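Transcriptional regulator, putative (Pseudomonas syringae pv. tomato, PDB 2R5F) is probably a DNA-binding transcription regulator of the SorC family, whose putative sugar-binding domain, the part crystallised, is expected to sense a carbohydrate effector. Local coordinates at residues I193-F198 with V213-L218; I63-S67 with A104-T108; E88-L92 with R149-I153; D59-S64 with S152-V158; N225-A231 with Y248-T254. All coordinates share one frame; numbering follows the deposited sequence.

Interaction 1: I193-F198 with V213-L218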
# COMPACT_ATOMS: atom_id res chain seq x y z
N ILE A 193 -3.07 -7.77 -3.38
CA ILE A 193 -3.16 -6.36 -3.04
C ILE A 193 -4.66 -6.10 -2.86
O ILE A 193 -5.46 -6.47 -3.71
CB ILE A 193 -2.59 -5.44 -4.14
CG1 ILE A 193 -1.07 -5.60 -4.24
CG2 ILE A 193 -2.99 -4.00 -3.84
CD1 ILE A 193 -0.40 -4.95 -5.44
N CYS A 194 -5.01 -5.52 -1.72
CA CYS A 194 -6.40 -5.18 -1.36
C CYS A 194 -7.36 -6.37 -1.39
O CYS A 194 -8.51 -6.20 -1.73
CB CYS A 194 -6.95 -4.05 -2.22
SG CYS A 194 -6.11 -2.46 -1.97
N LEU A 195 -6.87 -7.56 -1.02
CA LEU A 195 -7.64 -8.79 -1.12
C LEU A 195 -7.94 -9.14 -2.58
O LEU A 195 -8.81 -9.95 -2.86
CB LEU A 195 -8.92 -8.72 -0.28
CG LEU A 195 -9.11 -9.81 0.78
CD1 LEU A 195 -7.80 -10.07 1.58
CD2 LEU A 195 -10.25 -9.43 1.70
N ARG A 196 -7.21 -8.53 -3.51
CA ARG A 196 -7.26 -8.99 -4.90
C ARG A 196 -6.02 -9.85 -5.21
O ARG A 196 -4.91 -9.37 -5.19
CB ARG A 196 -7.39 -7.80 -5.85
CG ARG A 196 -8.58 -6.85 -5.54
CD ARG A 196 -9.90 -7.56 -5.78
NE ARG A 196 -11.05 -6.68 -5.61
CZ ARG A 196 -12.01 -6.51 -6.52
NH1 ARG A 196 -11.98 -7.17 -7.68
NH2 ARG A 196 -13.00 -5.67 -6.29
N TYR A 197 -6.23 -11.12 -5.54
CA TYR A 197 -5.14 -12.08 -5.69
C TYR A 197 -4.55 -12.12 -7.10
O TYR A 197 -5.25 -11.90 -8.07
CB TYR A 197 -5.60 -13.47 -5.21
CG TYR A 197 -5.74 -13.53 -3.70
CD1 TYR A 197 -6.91 -13.09 -3.06
CD2 TYR A 197 -4.69 -13.97 -2.91
CE1 TYR A 197 -7.02 -13.11 -1.67
CE2 TYR A 197 -4.80 -14.00 -1.53
CZ TYR A 197 -5.96 -13.57 -0.91
OH TYR A 197 -6.02 -13.61 0.47
N PHE A 198 -3.26 -12.41 -7.18
CA PHE A 198 -2.53 -12.50 -8.45
C PHE A 198 -1.54 -13.65 -8.41
O PHE A 198 -1.17 -14.14 -7.33
CB PHE A 198 -1.80 -11.20 -8.79
CG PHE A 198 -0.94 -10.67 -7.67
CD1 PHE A 198 0.31 -11.22 -7.41
CD2 PHE A 198 -1.38 -9.63 -6.88
CE1 PHE A 198 1.10 -10.75 -6.37
CE2 PHE A 198 -0.58 -9.14 -5.84
CZ PHE A 198 0.65 -9.70 -5.58
N VAL A 213 -16.77 -7.80 1.17
CA VAL A 213 -15.50 -7.18 0.75
C VAL A 213 -15.68 -6.15 -0.38
O VAL A 213 -15.99 -6.48 -1.54
CB VAL A 213 -14.42 -8.23 0.40
CG1 VAL A 213 -13.16 -7.56 -0.12
CG2 VAL A 213 -14.08 -9.04 1.63
N VAL A 214 -15.50 -4.89 -0.01
CA VAL A 214 -15.46 -3.78 -0.96
C VAL A 214 -13.99 -3.46 -1.08
O VAL A 214 -13.30 -3.37 -0.07
CB VAL A 214 -16.23 -2.54 -0.43
CG1 VAL A 214 -16.02 -1.34 -1.34
CG2 VAL A 214 -17.71 -2.86 -0.24
N SER A 215 -13.50 -3.33 -2.30
CA SER A 215 -12.10 -3.03 -2.52
C SER A 215 -11.85 -2.67 -3.96
O SER A 215 -12.59 -3.08 -4.85
CB SER A 215 -11.21 -4.21 -2.11
OG SER A 215 -11.26 -5.26 -3.05
N MSE A 216 -10.78 -1.91 -4.20
CA MSE A 216 -10.37 -1.59 -5.56
C MSE A 216 -9.78 -2.80 -6.27
O MSE A 216 -9.04 -3.60 -5.65
CB MSE A 216 -9.35 -0.47 -5.54
CG MSE A 216 -9.15 0.16 -6.89
SE MSE A 216 -7.65 1.34 -6.81
CE MSE A 216 -8.55 2.94 -6.17
N GLY A 217 -10.09 -2.93 -7.57
CA GLY A 217 -9.64 -4.04 -8.41
C GLY A 217 -8.23 -3.82 -8.93
O GLY A 217 -7.71 -2.70 -8.85
N LEU A 218 -7.61 -4.87 -9.47
CA LEU A 218 -6.19 -4.81 -9.88
C LEU A 218 -5.98 -4.01 -11.16
O LEU A 218 -4.99 -3.29 -11.28
CB LEU A 218 -5.58 -6.21 -10.02
CG LEU A 218 -5.35 -6.97 -8.71
CD1 LEU A 218 -5.01 -8.43 -8.97
CD2 LEU A 218 -4.29 -6.30 -7.87
O HOH W 1 -6.21 -3.83 -5.76

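Interaction 2: I63-S67 with A104-T108. With SO4 (sulfate ion), chain B.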
# COMPACT_ATOMS: atom_id res chain seq x y z
N ILE A 63 -5.81 4.26 0.52
CA ILE A 63 -4.93 3.38 1.29
C ILE A 63 -5.58 2.01 1.54
O ILE A 63 -6.79 1.89 1.77
CB ILE A 63 -4.42 3.97 2.65
CG1 ILE A 63 -5.55 4.13 3.69
CG2 ILE A 63 -3.62 5.25 2.47
CD1 ILE A 63 -5.04 4.16 5.18
N SER A 64 -4.74 0.98 1.51
CA SER A 64 -5.11 -0.37 1.92
C SER A 64 -5.19 -0.44 3.45
O SER A 64 -4.20 -0.77 4.13
CB SER A 64 -4.04 -1.35 1.42
OG SER A 64 -4.53 -2.67 1.53
N SER A 65 -6.34 -0.12 4.03
CA SER A 65 -6.35 0.16 5.46
C SER A 65 -6.11 -1.06 6.38
O SER A 65 -5.78 -0.88 7.54
CB SER A 65 -7.59 0.95 5.87
OG SER A 65 -8.63 0.72 4.95
N TRP A 66 -6.25 -2.27 5.85
CA TRP A 66 -5.96 -3.48 6.65
C TRP A 66 -4.46 -3.79 6.86
O TRP A 66 -4.11 -4.71 7.60
CB TRP A 66 -6.69 -4.70 6.07
CG TRP A 66 -8.19 -4.63 6.19
CD1 TRP A 66 -9.01 -3.78 5.51
CD2 TRP A 66 -9.05 -5.43 7.03
NE1 TRP A 66 -10.32 -3.99 5.87
CE2 TRP A 66 -10.38 -5.00 6.79
CE3 TRP A 66 -8.83 -6.46 7.95
CZ2 TRP A 66 -11.49 -5.57 7.44
CZ3 TRP A 66 -9.94 -7.03 8.60
CH2 TRP A 66 -11.25 -6.58 8.34
N SER A 67 -3.60 -3.03 6.20
CA SER A 67 -2.16 -3.27 6.25
C SER A 67 -1.47 -2.75 7.52
O SER A 67 -1.62 -1.60 7.90
CB SER A 67 -1.52 -2.68 4.99
OG SER A 67 -0.11 -2.67 5.13
N ALA A 104 -9.41 -0.73 10.80
CA ALA A 104 -9.06 -0.33 9.43
C ALA A 104 -9.75 0.98 9.06
O ALA A 104 -9.18 1.84 8.40
CB ALA A 104 -9.41 -1.43 8.43
N THR A 105 -10.99 1.13 9.54
CA THR A 105 -11.72 2.39 9.39
C THR A 105 -11.04 3.56 10.15
O THR A 105 -10.79 4.63 9.57
CB THR A 105 -13.21 2.21 9.80
OG1 THR A 105 -13.84 1.34 8.85
CG2 THR A 105 -13.95 3.51 9.80
N LEU A 106 -10.74 3.32 11.42
CA LEU A 106 -10.04 4.28 12.26
C LEU A 106 -8.68 4.71 11.69
O LEU A 106 -8.28 5.86 11.86
CB LEU A 106 -9.82 3.65 13.62
CG LEU A 106 -8.94 4.41 14.60
CD1 LEU A 106 -9.64 5.69 14.99
CD2 LEU A 106 -8.64 3.55 15.81
N LEU A 107 -7.98 3.79 11.04
CA LEU A 107 -6.67 4.09 10.45
C LEU A 107 -6.76 5.07 9.30
O LEU A 107 -5.95 5.99 9.19
CB LEU A 107 -5.98 2.81 10.00
CG LEU A 107 -4.57 3.04 9.47
CD1 LEU A 107 -3.70 3.40 10.66
CD2 LEU A 107 -4.05 1.75 8.85
N THR A 108 -7.75 4.87 8.44
CA THR A 108 -8.02 5.72 7.29
C THR A 108 -8.36 7.12 7.78
O THR A 108 -7.88 8.10 7.21
CB THR A 108 -9.23 5.19 6.50
OG1 THR A 108 -9.06 3.79 6.24
CG2 THR A 108 -9.37 5.89 5.17
S SO4 B . 0.86 -6.16 5.85
O1 SO4 B . 1.05 -7.48 5.28
O2 SO4 B . 1.90 -5.82 6.81
O3 SO4 B . 0.83 -5.13 4.84
O4 SO4 B . -0.37 -6.16 6.64

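Interaction 3: E88-L92 with R149-I153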
# COMPACT_ATOMS: atom_id res chain seq x y z
N GLU A 88 -8.04 14.18 -0.31
CA GLU A 88 -8.86 13.21 0.45
C GLU A 88 -8.06 11.92 0.71
O GLU A 88 -7.03 11.69 0.08
CB GLU A 88 -10.13 12.86 -0.34
CG GLU A 88 -9.81 12.35 -1.76
CD GLU A 88 -11.02 12.11 -2.64
OE1 GLU A 88 -11.98 11.46 -2.18
OE2 GLU A 88 -10.99 12.51 -3.83
N VAL A 89 -8.54 11.11 1.65
CA VAL A 89 -8.01 9.80 1.94
C VAL A 89 -9.20 8.85 1.81
O VAL A 89 -10.21 9.02 2.50
CB VAL A 89 -7.40 9.72 3.35
CG1 VAL A 89 -6.93 8.29 3.70
CG2 VAL A 89 -6.24 10.73 3.46
N VAL A 90 -9.09 7.89 0.89
CA VAL A 90 -10.16 6.93 0.62
C VAL A 90 -9.72 5.56 1.13
O VAL A 90 -8.58 5.12 0.89
CB VAL A 90 -10.52 6.90 -0.91
CG1 VAL A 90 -11.69 5.92 -1.23
CG2 VAL A 90 -10.83 8.32 -1.38
N GLN A 91 -10.60 4.91 1.88
CA GLN A 91 -10.39 3.54 2.30
C GLN A 91 -10.56 2.63 1.09
O GLN A 91 -11.63 2.64 0.47
CB GLN A 91 -11.42 3.18 3.35
CG GLN A 91 -11.37 1.74 3.76
CD GLN A 91 -12.04 1.52 5.08
OE1 GLN A 91 -12.63 2.44 5.63
NE2 GLN A 91 -11.97 0.30 5.60
N LEU A 92 -9.54 1.84 0.75
CA LEU A 92 -9.58 1.04 -0.49
C LEU A 92 -10.00 -0.40 -0.33
O LEU A 92 -10.06 -1.12 -1.33
CB LEU A 92 -8.24 1.06 -1.21
CG LEU A 92 -7.65 2.35 -1.77
CD1 LEU A 92 -6.31 2.00 -2.38
CD2 LEU A 92 -8.53 3.02 -2.79
N ARG A 149 -15.05 7.53 -5.53
CA ARG A 149 -13.77 8.19 -5.37
C ARG A 149 -12.61 7.47 -6.06
O ARG A 149 -11.63 8.11 -6.43
CB ARG A 149 -13.43 8.37 -3.88
CG ARG A 149 -14.50 8.99 -2.99
CD ARG A 149 -14.95 10.38 -3.44
NE ARG A 149 -13.89 11.15 -4.07
CZ ARG A 149 -14.09 12.21 -4.86
NH1 ARG A 149 -13.04 12.84 -5.40
NH2 ARG A 149 -15.32 12.65 -5.11
N PHE A 150 -12.74 6.15 -6.25
CA PHE A 150 -11.67 5.33 -6.86
C PHE A 150 -11.11 5.96 -8.13
O PHE A 150 -9.91 5.90 -8.39
CB PHE A 150 -12.12 3.90 -7.18
CG PHE A 150 -12.32 3.02 -5.97
CD1 PHE A 150 -12.04 3.48 -4.69
CD2 PHE A 150 -12.79 1.73 -6.13
CE1 PHE A 150 -12.24 2.66 -3.58
CE2 PHE A 150 -13.00 0.89 -5.03
CZ PHE A 150 -12.72 1.36 -3.76
N ASP A 151 -11.98 6.57 -8.91
CA ASP A 151 -11.54 7.11 -10.19
C ASP A 151 -10.76 8.43 -10.07
O ASP A 151 -10.06 8.82 -11.01
CB ASP A 151 -12.73 7.20 -11.14
CG ASP A 151 -13.19 5.82 -11.61
OD1 ASP A 151 -12.53 5.26 -12.51
OD2 ASP A 151 -14.19 5.30 -11.05
N SER A 152 -10.87 9.09 -8.92
CA SER A 152 -10.13 10.33 -8.67
C SER A 152 -8.75 10.06 -8.05
O SER A 152 -7.85 10.90 -8.11
CB SER A 152 -10.95 11.31 -7.80
OG SER A 152 -12.33 11.35 -8.17
N ILE A 153 -8.58 8.88 -7.45
CA ILE A 153 -7.32 8.57 -6.75
C ILE A 153 -6.05 8.73 -7.60
O ILE A 153 -6.00 8.26 -8.73
CB ILE A 153 -7.36 7.20 -6.07
CG1 ILE A 153 -8.28 7.28 -4.84
CG2 ILE A 153 -5.96 6.76 -5.64
CD1 ILE A 153 -8.86 5.96 -4.53

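Interaction 4: D59-S64 with S152-V158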
# COMPACT_ATOMS: atom_id res chain seq x y z
N ASP A 59 -3.09 15.74 -4.43
CA ASP A 59 -3.18 14.27 -4.43
C ASP A 59 -4.45 13.77 -3.73
O ASP A 59 -4.83 14.29 -2.68
CB ASP A 59 -1.96 13.64 -3.76
CG ASP A 59 -0.79 13.37 -4.72
OD1 ASP A 59 -0.98 13.14 -5.94
OD2 ASP A 59 0.36 13.36 -4.24
N HIS A 60 -5.10 12.79 -4.34
CA HIS A 60 -6.24 12.10 -3.77
C HIS A 60 -5.73 10.72 -3.42
O HIS A 60 -5.45 9.92 -4.31
CB HIS A 60 -7.35 11.96 -4.82
CG HIS A 60 -7.89 13.27 -5.31
ND1 HIS A 60 -9.20 13.66 -5.11
CD2 HIS A 60 -7.30 14.29 -5.99
CE1 HIS A 60 -9.39 14.85 -5.65
NE2 HIS A 60 -8.26 15.25 -6.19
N ILE A 61 -5.61 10.44 -2.12
CA ILE A 61 -4.94 9.27 -1.62
C ILE A 61 -5.90 8.11 -1.36
O ILE A 61 -6.97 8.32 -0.81
CB ILE A 61 -4.22 9.60 -0.30
CG1 ILE A 61 -3.12 10.64 -0.56
CG2 ILE A 61 -3.69 8.29 0.36
CD1 ILE A 61 -2.59 11.26 0.68
N GLY A 62 -5.54 6.90 -1.78
CA GLY A 62 -6.29 5.70 -1.40
C GLY A 62 -5.34 4.89 -0.56
O GLY A 62 -4.16 4.85 -0.87
N ILE A 63 -5.81 4.26 0.52
CA ILE A 63 -4.93 3.38 1.29
C ILE A 63 -5.58 2.01 1.54
O ILE A 63 -6.79 1.89 1.77
CB ILE A 63 -4.42 3.97 2.65
CG1 ILE A 63 -5.55 4.13 3.69
CG2 ILE A 63 -3.62 5.25 2.47
CD1 ILE A 63 -5.04 4.16 5.18
N SER A 64 -4.74 0.98 1.51
CA SER A 64 -5.11 -0.37 1.92
C SER A 64 -5.19 -0.44 3.45
O SER A 64 -4.20 -0.77 4.13
CB SER A 64 -4.04 -1.35 1.42
OG SER A 64 -4.53 -2.67 1.53
N SER A 152 -10.87 9.09 -8.92
CA SER A 152 -10.13 10.33 -8.67
C SER A 152 -8.75 10.06 -8.05
O SER A 152 -7.85 10.90 -8.11
CB SER A 152 -10.95 11.31 -7.80
OG SER A 152 -12.33 11.35 -8.17
N ILE A 153 -8.58 8.88 -7.45
CA ILE A 153 -7.32 8.57 -6.75
C ILE A 153 -6.05 8.73 -7.60
O ILE A 153 -6.00 8.26 -8.73
CB ILE A 153 -7.36 7.20 -6.07
CG1 ILE A 153 -8.28 7.28 -4.84
CG2 ILE A 153 -5.96 6.76 -5.64
CD1 ILE A 153 -8.86 5.96 -4.53
N THR A 154 -5.07 9.43 -7.04
CA THR A 154 -3.83 9.74 -7.72
C THR A 154 -2.61 9.10 -7.07
O THR A 154 -1.59 8.95 -7.72
CB THR A 154 -3.62 11.26 -7.81
OG1 THR A 154 -3.36 11.79 -6.51
CG2 THR A 154 -4.83 11.93 -8.40
N LEU A 155 -2.72 8.76 -5.79
CA LEU A 155 -1.69 8.04 -5.06
C LEU A 155 -2.32 6.90 -4.27
O LEU A 155 -3.02 7.15 -3.28
CB LEU A 155 -0.95 8.97 -4.11
CG LEU A 155 0.05 8.39 -3.08
CD1 LEU A 155 1.24 7.70 -3.71
CD2 LEU A 155 0.52 9.50 -2.16
N ALA A 156 -2.10 5.67 -4.70
CA ALA A 156 -2.52 4.50 -3.89
C ALA A 156 -1.37 4.01 -3.06
O ALA A 156 -0.30 3.76 -3.58
CB ALA A 156 -3.11 3.38 -4.75
N ILE A 157 -1.59 3.85 -1.76
CA ILE A 157 -0.62 3.29 -0.86
C ILE A 157 -1.10 1.90 -0.41
O ILE A 157 -2.15 1.78 0.21
CB ILE A 157 -0.39 4.18 0.39
CG1 ILE A 157 -0.22 5.65 -0.02
CG2 ILE A 157 0.78 3.61 1.24
CD1 ILE A 157 -0.19 6.58 1.09
N VAL A 158 -0.33 0.86 -0.71
CA VAL A 158 -0.82 -0.53 -0.54
C VAL A 158 0.23 -1.43 0.10
O VAL A 158 1.43 -1.30 -0.16
CB VAL A 158 -1.29 -1.17 -1.91
CG1 VAL A 158 -2.44 -0.37 -2.57
CG2 VAL A 158 -0.12 -1.36 -2.89

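Interaction 5: N225-A231 with Y248-T254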
# COMPACT_ATOMS: atom_id res chain seq x y z
N ASN A 225 -2.10 7.05 -11.27
CA ASN A 225 -0.92 7.91 -11.45
C ASN A 225 0.35 7.38 -10.75
O ASN A 225 1.44 7.39 -11.33
CB ASN A 225 -1.22 9.36 -10.97
CG ASN A 225 -1.96 10.21 -12.01
OD1 ASN A 225 -2.60 11.22 -11.67
ND2 ASN A 225 -1.87 9.81 -13.28
N ARG A 226 0.20 6.90 -9.52
CA ARG A 226 1.33 6.53 -8.66
C ARG A 226 0.88 5.55 -7.58
O ARG A 226 0.04 5.87 -6.74
CB ARG A 226 1.90 7.81 -8.05
CG ARG A 226 3.02 7.71 -7.06
CD ARG A 226 3.78 9.02 -7.19
NE ARG A 226 4.25 9.57 -5.93
CZ ARG A 226 3.70 10.61 -5.29
NH1 ARG A 226 4.22 11.02 -4.14
NH2 ARG A 226 2.63 11.22 -5.78
N VAL A 227 1.40 4.33 -7.63
CA VAL A 227 1.06 3.32 -6.62
C VAL A 227 2.31 3.04 -5.79
O VAL A 227 3.36 2.64 -6.32
CB VAL A 227 0.49 2.03 -7.24
CG1 VAL A 227 0.19 0.98 -6.17
CG2 VAL A 227 -0.78 2.36 -8.03
N LEU A 228 2.19 3.30 -4.49
CA LEU A 228 3.25 3.07 -3.52
C LEU A 228 3.00 1.72 -2.89
O LEU A 228 1.98 1.54 -2.23
CB LEU A 228 3.23 4.18 -2.45
CG LEU A 228 4.21 4.26 -1.26
CD1 LEU A 228 5.64 4.16 -1.70
CD2 LEU A 228 4.03 5.57 -0.49
N GLY A 229 3.91 0.76 -3.11
CA GLY A 229 3.94 -0.49 -2.34
C GLY A 229 4.83 -0.48 -1.12
O GLY A 229 6.00 -0.10 -1.20
N LEU A 230 4.30 -0.93 0.03
CA LEU A 230 5.05 -1.00 1.26
C LEU A 230 5.09 -2.45 1.78
O LEU A 230 4.11 -2.89 2.34
CB LEU A 230 4.46 -0.07 2.36
CG LEU A 230 4.19 1.43 2.12
CD1 LEU A 230 3.56 2.03 3.34
CD2 LEU A 230 5.46 2.22 1.73
N ALA A 231 6.22 -3.14 1.62
CA ALA A 231 6.29 -4.57 1.94
C ALA A 231 7.72 -5.07 2.06
O ALA A 231 8.57 -4.73 1.26
CB ALA A 231 5.58 -5.37 0.83
N TYR A 248 1.96 -3.37 -10.95
CA TYR A 248 1.03 -2.68 -10.07
C TYR A 248 1.68 -1.52 -9.32
O TYR A 248 1.03 -0.56 -9.00
CB TYR A 248 0.30 -3.63 -9.10
CG TYR A 248 -0.47 -4.72 -9.83
CD1 TYR A 248 -1.57 -4.42 -10.64
CD2 TYR A 248 -0.05 -6.05 -9.75
CE1 TYR A 248 -2.26 -5.42 -11.32
CE2 TYR A 248 -0.72 -7.05 -10.42
CZ TYR A 248 -1.82 -6.74 -11.20
OH TYR A 248 -2.45 -7.76 -11.85
N LEU A 249 2.99 -1.60 -9.11
CA LEU A 249 3.70 -0.63 -8.31
C LEU A 249 4.51 0.34 -9.14
O LEU A 249 5.10 -0.01 -10.16
CB LEU A 249 4.64 -1.37 -7.34
CG LEU A 249 3.99 -2.45 -6.48
CD1 LEU A 249 5.05 -3.10 -5.61
CD2 LEU A 249 2.82 -1.82 -5.63
N ASP A 250 4.54 1.59 -8.67
CA ASP A 250 5.40 2.63 -9.20
C ASP A 250 6.55 2.97 -8.24
O ASP A 250 7.62 3.39 -8.68
CB ASP A 250 4.55 3.86 -9.49
CG ASP A 250 3.48 3.58 -10.54
OD1 ASP A 250 3.88 3.41 -11.72
OD2 ASP A 250 2.27 3.48 -10.19
N VAL A 251 6.32 2.81 -6.95
CA VAL A 251 7.31 2.97 -5.91
C VAL A 251 7.20 1.77 -4.98
O VAL A 251 6.10 1.37 -4.58
CB VAL A 251 7.11 4.30 -5.10
CG1 VAL A 251 8.26 4.53 -4.06
CG2 VAL A 251 6.95 5.51 -6.05
N LEU A 252 8.34 1.17 -4.66
CA LEU A 252 8.36 0.12 -3.65
C LEU A 252 9.32 0.54 -2.59
O LEU A 252 10.44 0.92 -2.90
CB LEU A 252 8.81 -1.22 -4.26
CG LEU A 252 9.17 -2.33 -3.29
CD1 LEU A 252 7.95 -2.93 -2.56
CD2 LEU A 252 9.99 -3.39 -4.07
N ILE A 253 8.87 0.52 -1.34
CA ILE A 253 9.74 0.68 -0.19
C ILE A 253 9.85 -0.67 0.54
O ILE A 253 8.83 -1.26 0.89
CB ILE A 253 9.24 1.75 0.79
CG1 ILE A 253 9.05 3.10 0.03
CG2 ILE A 253 10.22 1.86 1.96
CD1 ILE A 253 8.36 4.21 0.88
N THR A 254 11.08 -1.15 0.71
CA THR A 254 11.31 -2.49 1.22
C THR A 254 12.65 -2.55 1.93
O THR A 254 13.46 -1.64 1.83
CB THR A 254 11.23 -3.56 0.06
OG1 THR A 254 11.14 -4.86 0.66
CG2 THR A 254 12.42 -3.52 -0.89

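Interaction 1: I193-F198 with V213-L218
Arg196 grips Ser215 side-on with two nitrogens, one to each of two oxygens. Its NE donates to Ser215 OG at 2.9 Å. That bond is almost straight, 177° at the hydrogen, and OG lies in the guanidinium plane. Its NH2 reaches the backbone oxygen Ser215 O at 3.0 Å. This second bond is bent, and the nitrogen stands above the carbonyl plane, not on a lone pair. Ser215 OG is therefore an acceptor from Arg196, and it also donates weakly to Cys194 O at 3.2 Å. Over one face of the guanidinium lies Gly217 CA. With chi1 at -55°, Arg196 CG is anti to the carbonyl carbon and comes 3.3 Å from Met216 O. The bend at chi2 (-66°) then turns the rest of the chain toward Ser215. The Met216 carbonyl has a polar partner too: a water donates to Met216 O at 2.8 Å and makes a weak bond to Ile193 O.

Residues 193-196 form a type I' turn, the tight link of a beta hairpin between strands 191-193 and 196-198. It is closed by backbone bonds in both directions between Ile193 and Arg196. Apolar contacts flank the polar centre. Leu218 CG packs on Arg196 CB at 3.6 Å, and its CD1 lies at the edge of the Phe198 ring. On the exposed side, Leu195 CD2 meets both methyls of Val213. Strand 214-215 pairs in turn with strand 88-94, through Val214 with Gly94.

The chemistry is that of a positive side chain held by neutral oxygens: no carboxylate takes part across this contact.

Interaction 2: I63-S67 with A104-T108
Chi1 of Trp66 puts CG anti to the carbonyl carbon, and chi2 (69°) turns the indole so that one face receives the methyl of Ala104. Leu107 has CG anti to the backbone N (chi1 -176°), which directs the branch toward the turn, and chi2 then sets CD2 3.4 Å from Ser65 O. The setting is a Rossmann-like alpha/beta fold. A type I turn, Ser64 to Ser67, follows strand 60-63 at its C-terminal end and leads into helix 68-75. Here the turn packs against helix 101-115.

The Ala104 contact is a CH-pi interaction. CB lies 3.8 Å from the centroid of the five-membered ring and only 14° off the ring normal. Ser65 enters beside it: its CB meets Ala104 O at 3.1 Å and Thr108 OG1 at 3.2 Å. Those two oxygens are themselves joined, because Thr108 OG1 donates back to Ala104 O at 2.9 Å within the helix. Ile63 slides past Thr108 in the opposite direction, with CD1 on the threonine CA.

Ser67 is the N-cap of helix 68-75, and its OG is bonded to Ile70 N. The same hydroxyl faces a sulfate, probably from the crystallisation liquor, which Ser68 N, Thr69 OG1 and Lys236 NZ also bind. An anion at this helix start is consistent with a site for a phosphorylated ligand. Ser67 OG donates to sulfate O3 at 2.6 Å.

Interaction 3: E88-L92 with R149-I153
Glu88 and Arg149 form a salt bridge between residues 88-92 and residues 149-153. The contact belongs to a Rossmann-like alpha/beta fold, where the second of these segments leads from helix 138-149 into the central strand 155-162. Arg149 NH1 meets Glu88 OE2 at 2.6 Å on its syn side, and NE makes a weak, bent bond to OE1. The two flat groups are not coplanar; carboxylate and guanidinium planes stand 43° apart. The arginine chain bends at chi2 and chi3 to curl its head back to the carboxylate.

Beside the ion pair, Val90 CG2 packs on Arg149 CB at 3.6 Å, and the two side chains cross at about a right angle. Val90 CG1 touches the edge of the Phe150 ring at CE1. Leu92 slides past both Phe150 and Ile153, running opposite to each. Its CD2 is the common point, 3.8 Å from Phe150 CE1.

A second shell holds these groups. Glu88 is buried; Arg149 balances its charge, and its OE2 is also hydrogen-bonded to His60 ND1 on the neighbouring strand. This oxygen therefore serves two partners. Phe120 makes a cation-pi contact with Arg149, and Met216 packs on Leu92 and Ile153. The packing is tight where Leu92 CD2 and Ile153 CD1 approach to 3.4 Å.

Interaction 4: D59-S64 with S152-V158
Thr154 OG1 is held from two directions. It donates to Asp59 OD1 at 2.8 Å, coming to the anti side of that oxygen, and it accepts from the backbone His60 N at 3.0 Å. Chi1 of Thr154 (69°) places OG1 between its own backbone N and carbonyl carbon, facing residues 59 and 60. The backbone answers in the same place: Thr154 N donates to His60 O at 2.8 Å, in the carbonyl plane, and Leu155 N adds a weak bond to that oxygen. The start of the pairing is thus closed by a side chain as well as by the main chain.

From here the strands run parallel. Gly62 gives N to Leu155 O and takes Ile157 N on its O at 2.9 Å. Ser64 N then reaches Ile157 O. On one face of the sheet, Ile61 lies beside Leu155 and Ile63 beside Ile157, each pair pointing the same way. Ile157 CD1 touches both isoleucines, 3.9 Å from Ile63 CG2 and 4.0 Å from Ile61 CG2. Gly62 has no side chain on the other face, and Ile153 CD1 packs against Gly62 CA at 4.1 Å.

Strand 60-63 sits between strands 88-94 and 155-162, and the latter pairs on with strand 226-230. Helix 68-75 packs through Ile70 on Ile63, Ser64 and Ile157.

Interaction 5: N225-A231 with Y248-T254
Val227 and Asp250 exchange bonds at the start of a parallel strand pair. Val227 N donates to Asp250 OD2 at 2.8 Å, on the anti lone pair of the carboxylate oxygen. Asp250 N returns a bond of the same length to Val227 O, which also accepts Val251 N. One carbonyl thus takes two donors, and the aspartate side chain supplies the acceptor for the amide at residue 227.

The tight part runs on from here. Gly229 N binds Val251 O at 2.7 Å, and Ile253 N binds Gly229 O at 2.9 Å, nearly in line with the carbonyl. Gly229 has no side chain, and Leu249 CD2 packs 3.7 Å from its CA. On the face with Leu228 and Leu230, Leu228 CD1 meets Val251 CG1 at 3.5 Å, and Ile253 CD1 touches both leucines. Leu230 and Ile253 lie side by side, pointing the same way. Helix 36-54 covers this face with Ile43, Ala47 and Tyr50.

The loose part is small. Asn225 is exposed and barely touches the partner segment. Arg226 turns to Tyr50 OH instead. At the far end, Ala231 N makes a weak bond to Ile253 O. Thr254 is an exception to this loosening: its OG1 donates to Ala231 O at 2.6 Å, on a lone pair.

The unit is a beta-alpha-beta crossover, strand 226-230, helix 237-245, strand 251-255, of a Rossmann-like sheet. Its chemistry is a buried apolar ladder with polar side chains at both ends: Asp250 accepts an amide and Thr254 donates to a carbonyl, so side chains extend the bonding beyond the regular pairing.

Overall arrangement
Four of the contacts follow the central sheet. Interactions 3 and 4 are close, with centres about 6 Å apart, and share Ser152 and Ile153. Interaction 5 continues the sheet through strand 226-230, about 11 Å from interaction 4 between centres. Interaction 1 joins a hairpin to residues 213-218, whose strand 214-215 pairs with strand 88-94. Interaction 2 shares Ile63 and Ser64 with interaction 4 and brings in helix 101-115. Along the chain, interactions 2 and 3 interleave. Interaction 4 opens on the strand that interaction 2 also uses and ends where interaction 3 does; 1 and then 5 come later. Distant parts of the sequence thus form one alpha/beta domain, with a sulfate at the turn after strand 60-63.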